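Local coordinates for putative citrate lyase, alfa subunit (Streptococcus mutans, PDB 2HJ0), which is a putative citrate lyase alpha subunit of the CitF family, a mixed alpha/beta protein whose exact role is left open, at residues A[197-210]-A[224-236]. Sequence-based numbering, arbitrary orientation.
Sequences AKYADQVVIVTDTL and DVDYIVVVDAIGD
Val204 through Thr207 pair in parallel with Tyr227 through Val230, the axes of strands 202-207 and 227-230 lying 22° apart. Val203 O accepts two N-H groups, from Asp226 N at 2.8 Å and from Tyr227 N at 3.2 Å, both in the carbonyl plane. Beyond it the bonds alternate in the usual parallel pattern: Ile205 N to Tyr227 O, Val229 N to Ile205 O, Thr207 N to Val229 O and Val231 N to Thr207 O.

Carboxylates serve the backbone at each end. Asp226 OD2 takes the N-H of Val203 N at 2.7 Å through its anti lone pair, and the same oxygen forms a salt bridge with Lys360 of the second subunit. At the far end Asp208 OD1 receives Ile234 N at 2.9 Å, the donor standing 77° out of the carboxylate plane; Thr185 OG1 bonds the same oxygen. Lys184 is hydrogen-bonded to Asp232 O and makes a long, weak ion pair with Asp208.

On one face Val206 and Val229 point the same way, CG2 to CG1 3.6 Å; CG1 of Val229 sits between its own N and carbonyl carbon (chi1 51°). On the other, Ile205 CG1 lies alongside Ile228 CG1 at 3.8 Å, while Ile205 CG2 touches both methyls of Val225, just before the strand.

These are neighbouring strands towards one margin of a largely parallel sheet, joined by a connection, 211-223, without helix or strand. Helix 52-58 packs on the face of Val206 and Val229, and on Val231 just past the strand; strand 171-172 touches Ile205, Thr207 and Ile228 on the other. Strand 202-207 is flanked by 164-169, which bonds Gln202 and Val204, and by 227-230, with the short strand 48-49 beyond.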
loop_
_atom_site.group_PDB
_atom_site.type_symbol
_atom_site.label_atom_id
_atom_site.label_comp_id
_atom_site.label_asym_id
_atom_site.label_seq_id
_atom_site.Cartn_x
_atom_site.Cartn_y
_atom_site.Cartn_z
ATOM N N ALA A 197 8.312 -2.730 -5.912
ATOM C CA ALA A 197 7.094 -2.973 -6.666
ATOM C C ALA A 197 6.175 -1.781 -6.701
ATOM O O ALA A 197 5.252 -1.725 -7.508
ATOM C CB ALA A 197 6.361 -4.166 -6.090
ATOM N N LYS A 198 6.426 -0.825 -5.826
ATOM C CA LYS A 198 5.591 0.360 -5.752
ATOM C C LYS A 198 6.065 1.485 -6.677
ATOM O O LYS A 198 5.256 2.242 -7.201
ATOM C CB LYS A 198 5.556 0.817 -4.299
ATOM C CG LYS A 198 4.732 2.041 -4.002
ATOM C CD LYS A 198 4.630 2.235 -2.478
ATOM C CE LYS A 198 4.036 0.975 -1.791
ATOM N NZ LYS A 198 3.932 1.043 -0.294
ATOM N N TYR A 199 7.369 1.578 -6.901
ATOM C CA TYR A 199 7.893 2.632 -7.750
ATOM C C TYR A 199 8.476 2.205 -9.095
ATOM O O TYR A 199 8.685 3.036 -9.970
ATOM C CB TYR A 199 8.942 3.411 -6.975
ATOM C CG TYR A 199 8.358 4.188 -5.843
ATOM C CD1 TYR A 199 7.678 5.390 -6.071
ATOM C CD2 TYR A 199 8.465 3.722 -4.537
ATOM C CE1 TYR A 199 7.114 6.111 -5.007
ATOM C CE2 TYR A 199 7.911 4.422 -3.471
ATOM C CZ TYR A 199 7.237 5.614 -3.707
ATOM O OH TYR A 199 6.689 6.307 -2.652
ATOM N N ALA A 200 8.747 0.918 -9.256
ATOM C CA ALA A 200 9.318 0.413 -10.496
ATOM C C ALA A 200 8.303 0.486 -11.634
ATOM O O ALA A 200 7.089 0.411 -11.406
ATOM C CB ALA A 200 9.790 -1.036 -10.305
ATOM N N ASP A 201 8.800 0.643 -12.859
ATOM C CA ASP A 201 7.911 0.705 -14.011
ATOM C C ASP A 201 7.286 -0.657 -14.277
ATOM O O ASP A 201 6.069 -0.786 -14.391
ATOM C CB ASP A 201 8.663 1.188 -15.247
ATOM C CG ASP A 201 8.805 2.689 -15.275
ATOM O OD1 ASP A 201 8.079 3.374 -14.517
ATOM O OD2 ASP A 201 9.634 3.196 -16.065
ATOM N N GLN A 202 8.136 -1.667 -14.384
ATOM C CA GLN A 202 7.674 -3.014 -14.597
ATOM C C GLN A 202 8.190 -3.908 -13.471
ATOM O O GLN A 202 9.363 -3.832 -13.075
ATOM C CB GLN A 202 8.139 -3.524 -15.956
ATOM C CG GLN A 202 7.161 -3.202 -17.042
ATOM C CD GLN A 202 7.447 -3.954 -18.289
ATOM O OE1 GLN A 202 8.479 -3.757 -18.918
ATOM N NE2 GLN A 202 6.536 -4.836 -18.667
ATOM N N VAL A 203 7.290 -4.739 -12.952
ATOM C CA VAL A 203 7.606 -5.655 -11.865
ATOM C C VAL A 203 7.385 -7.102 -12.284
ATOM O O VAL A 203 6.319 -7.462 -12.783
ATOM C CB VAL A 203 6.730 -5.341 -10.607
ATOM C CG1 VAL A 203 6.843 -6.456 -9.571
ATOM C CG2 VAL A 203 7.160 -4.005 -9.995
ATOM N N VAL A 204 8.410 -7.922 -12.085
ATOM C CA VAL A 204 8.353 -9.345 -12.406
ATOM C C VAL A 204 8.582 -10.108 -11.105
ATOM O O VAL A 204 9.690 -10.075 -10.577
ATOM C CB VAL A 204 9.478 -9.745 -13.386
ATOM C CG1 VAL A 204 9.553 -11.259 -13.505
ATOM C CG2 VAL A 204 9.227 -9.145 -14.734
ATOM N N ILE A 205 7.562 -10.768 -10.563
ATOM C CA ILE A 205 7.806 -11.519 -9.337
ATOM C C ILE A 205 8.081 -12.974 -9.734
ATOM O O ILE A 205 7.386 -13.536 -10.587
ATOM C CB ILE A 205 6.607 -11.450 -8.289
ATOM C CG1 ILE A 205 5.481 -12.383 -8.697
ATOM C CG2 ILE A 205 6.079 -10.032 -8.120
ATOM C CD1 ILE A 205 5.563 -13.668 -7.970
ATOM N N VAL A 206 9.122 -13.560 -9.143
ATOM C CA VAL A 206 9.528 -14.942 -9.420
ATOM C C VAL A 206 9.168 -15.770 -8.193
ATOM O O VAL A 206 9.777 -15.625 -7.122
ATOM C CB VAL A 206 11.060 -15.036 -9.646
ATOM C CG1 VAL A 206 11.442 -16.430 -10.149
ATOM C CG2 VAL A 206 11.495 -13.956 -10.601
ATOM N N THR A 207 8.173 -16.631 -8.340
ATOM C CA THR A 207 7.758 -17.426 -7.206
ATOM C C THR A 207 8.225 -18.850 -7.272
ATOM O O THR A 207 8.545 -19.396 -8.335
ATOM C CB THR A 207 6.231 -17.441 -7.021
ATOM O OG1 THR A 207 5.907 -18.000 -5.736
ATOM C CG2 THR A 207 5.580 -18.258 -8.110
ATOM N N ASP A 208 8.225 -19.456 -6.103
ATOM C CA ASP A 208 8.669 -20.814 -5.941
ATOM C C ASP A 208 7.467 -21.720 -5.815
ATOM O O ASP A 208 7.556 -22.926 -6.048
ATOM C CB ASP A 208 9.508 -20.888 -4.675
ATOM C CG ASP A 208 10.551 -21.920 -4.763
ATOM O OD1 ASP A 208 11.476 -21.888 -3.910
ATOM O OD2 ASP A 208 10.429 -22.758 -5.697
ATOM N N THR A 209 6.344 -21.130 -5.420
ATOM C CA THR A 209 5.121 -21.891 -5.248
ATOM C C THR A 209 3.947 -21.064 -5.711
ATOM O O THR A 209 3.749 -19.949 -5.240
ATOM C CB THR A 209 4.935 -22.313 -3.769
ATOM O OG1 THR A 209 4.357 -21.239 -3.025
ATOM C CG2 THR A 209 6.304 -22.670 -3.144
ATOM N N LEU A 210 3.179 -21.613 -6.650
ATOM C CA LEU A 210 2.022 -20.928 -7.214
ATOM C C LEU A 210 0.753 -21.264 -6.451
ATOM O O LEU A 210 0.376 -22.422 -6.315
ATOM C CB LEU A 210 1.857 -21.312 -8.681
ATOM C CG LEU A 210 1.512 -20.147 -9.621
ATOM C CD1 LEU A 210 1.376 -20.672 -11.047
ATOM C CD2 LEU A 210 0.234 -19.478 -9.187
ATOM N N ASP A 224 0.585 -4.017 -8.672
ATOM C CA ASP A 224 1.968 -3.562 -8.788
ATOM C C ASP A 224 2.795 -4.548 -9.599
ATOM O O ASP A 224 3.957 -4.287 -9.878
ATOM C CB ASP A 224 2.617 -3.422 -7.409
ATOM C CG ASP A 224 2.108 -2.223 -6.635
ATOM O OD1 ASP A 224 1.423 -1.360 -7.241
ATOM O OD2 ASP A 224 2.408 -2.130 -5.412
ATOM N N VAL A 225 2.194 -5.666 -9.988
ATOM C CA VAL A 225 2.930 -6.697 -10.702
ATOM C C VAL A 225 2.584 -6.796 -12.181
ATOM O O VAL A 225 1.433 -6.645 -12.561
ATOM C CB VAL A 225 2.689 -8.056 -10.004
ATOM C CG1 VAL A 225 3.482 -9.150 -10.671
ATOM C CG2 VAL A 225 3.057 -7.933 -8.524
ATOM N N ASP A 226 3.578 -7.047 -13.024
ATOM C CA ASP A 226 3.308 -7.161 -14.444
ATOM C C ASP A 226 3.344 -8.605 -14.901
ATOM O O ASP A 226 2.482 -9.048 -15.657
ATOM C CB ASP A 226 4.314 -6.324 -15.253
ATOM C CG ASP A 226 4.164 -4.833 -15.000
ATOM O OD1 ASP A 226 3.225 -4.215 -15.554
ATOM O OD2 ASP A 226 4.978 -4.282 -14.227
ATOM N N TYR A 227 4.334 -9.345 -14.424
ATOM C CA TYR A 227 4.486 -10.737 -14.829
ATOM C C TYR A 227 4.873 -11.641 -13.669
ATOM O O TYR A 227 5.520 -11.210 -12.705
ATOM C CB TYR A 227 5.550 -10.834 -15.927
ATOM C CG TYR A 227 5.184 -10.117 -17.206
ATOM C CD1 TYR A 227 4.135 -10.568 -17.997
ATOM C CD2 TYR A 227 5.898 -8.999 -17.639
ATOM C CE1 TYR A 227 3.803 -9.929 -19.199
ATOM C CE2 TYR A 227 5.571 -8.347 -18.849
ATOM C CZ TYR A 227 4.519 -8.828 -19.621
ATOM O OH TYR A 227 4.188 -8.233 -20.812
ATOM N N ILE A 228 4.456 -12.897 -13.765
ATOM C CA ILE A 228 4.771 -13.874 -12.746
ATOM C C ILE A 228 5.418 -15.068 -13.414
ATOM O O ILE A 228 4.926 -15.567 -14.423
ATOM C CB ILE A 228 3.529 -14.366 -12.001
ATOM C CG1 ILE A 228 2.834 -13.201 -11.301
ATOM C CG2 ILE A 228 3.934 -15.404 -10.983
ATOM C CD1 ILE A 228 1.963 -12.364 -12.204
ATOM N N VAL A 229 6.540 -15.507 -12.866
ATOM C CA VAL A 229 7.228 -16.651 -13.416
ATOM C C VAL A 229 7.466 -17.646 -12.303
ATOM O O VAL A 229 7.911 -17.286 -11.213
ATOM C CB VAL A 229 8.573 -16.249 -14.044
ATOM C CG1 VAL A 229 9.360 -15.422 -13.060
ATOM C CG2 VAL A 229 9.359 -17.489 -14.435
ATOM N N VAL A 230 7.160 -18.903 -12.579
ATOM C CA VAL A 230 7.344 -19.957 -11.603
ATOM C C VAL A 230 8.627 -20.728 -11.875
ATOM O O VAL A 230 8.911 -21.057 -13.015
ATOM C CB VAL A 230 6.169 -20.936 -11.657
ATOM C CG1 VAL A 230 6.461 -22.126 -10.771
ATOM C CG2 VAL A 230 4.888 -20.241 -11.210
ATOM N N VAL A 231 9.396 -21.014 -10.831
ATOM C CA VAL A 231 10.636 -21.778 -10.988
ATOM C C VAL A 231 10.711 -22.883 -9.934
ATOM O O VAL A 231 9.938 -22.884 -8.976
ATOM C CB VAL A 231 11.884 -20.881 -10.853
ATOM C CG1 VAL A 231 11.961 -19.936 -12.035
ATOM C CG2 VAL A 231 11.831 -20.102 -9.541
ATOM N N ASP A 232 11.643 -23.816 -10.104
ATOM C CA ASP A 232 11.782 -24.917 -9.157
ATOM C C ASP A 232 12.154 -24.446 -7.749
ATOM O O ASP A 232 11.654 -24.991 -6.763
ATOM C CB ASP A 232 12.814 -25.937 -9.665
ATOM C CG ASP A 232 12.873 -27.196 -8.796
ATOM O OD1 ASP A 232 11.826 -27.888 -8.665
ATOM O OD2 ASP A 232 13.965 -27.494 -8.243
ATOM N N ALA A 233 13.015 -23.432 -7.657
ATOM C CA ALA A 233 13.446 -22.896 -6.360
ATOM C C ALA A 233 13.979 -21.481 -6.457
ATOM O O ALA A 233 14.831 -21.196 -7.289
ATOM C CB ALA A 233 14.518 -23.787 -5.749
ATOM N N ILE A 234 13.498 -20.598 -5.593
ATOM C CA ILE A 234 13.960 -19.222 -5.616
ATOM C C ILE A 234 15.017 -19.016 -4.558
ATOM O O ILE A 234 15.793 -18.066 -4.616
ATOM C CB ILE A 234 12.820 -18.256 -5.362
ATOM C CG1 ILE A 234 12.217 -18.531 -3.989
ATOM C CG2 ILE A 234 11.765 -18.424 -6.434
ATOM C CD1 ILE A 234 11.026 -17.682 -3.681
ATOM N N GLY A 235 15.052 -19.918 -3.590
ATOM C CA GLY A 235 16.037 -19.806 -2.535
ATOM C C GLY A 235 16.455 -21.159 -2.005
ATOM O O GLY A 235 15.766 -22.153 -2.207
ATOM N N ASP A 236 17.588 -21.193 -1.315
ATOM C CA ASP A 236 18.104 -22.430 -0.753
ATOM C C ASP A 236 17.173 -22.940 0.343
ATOM O O ASP A 236 16.828 -22.205 1.265
ATOM C CB ASP A 236 19.501 -22.200 -0.180
ATOM C CG ASP A 236 20.293 -23.483 -0.041
ATOM O OD1 ASP A 236 19.798 -24.417 0.638
ATOM O OD2 ASP A 236 21.411 -23.552 -0.610
#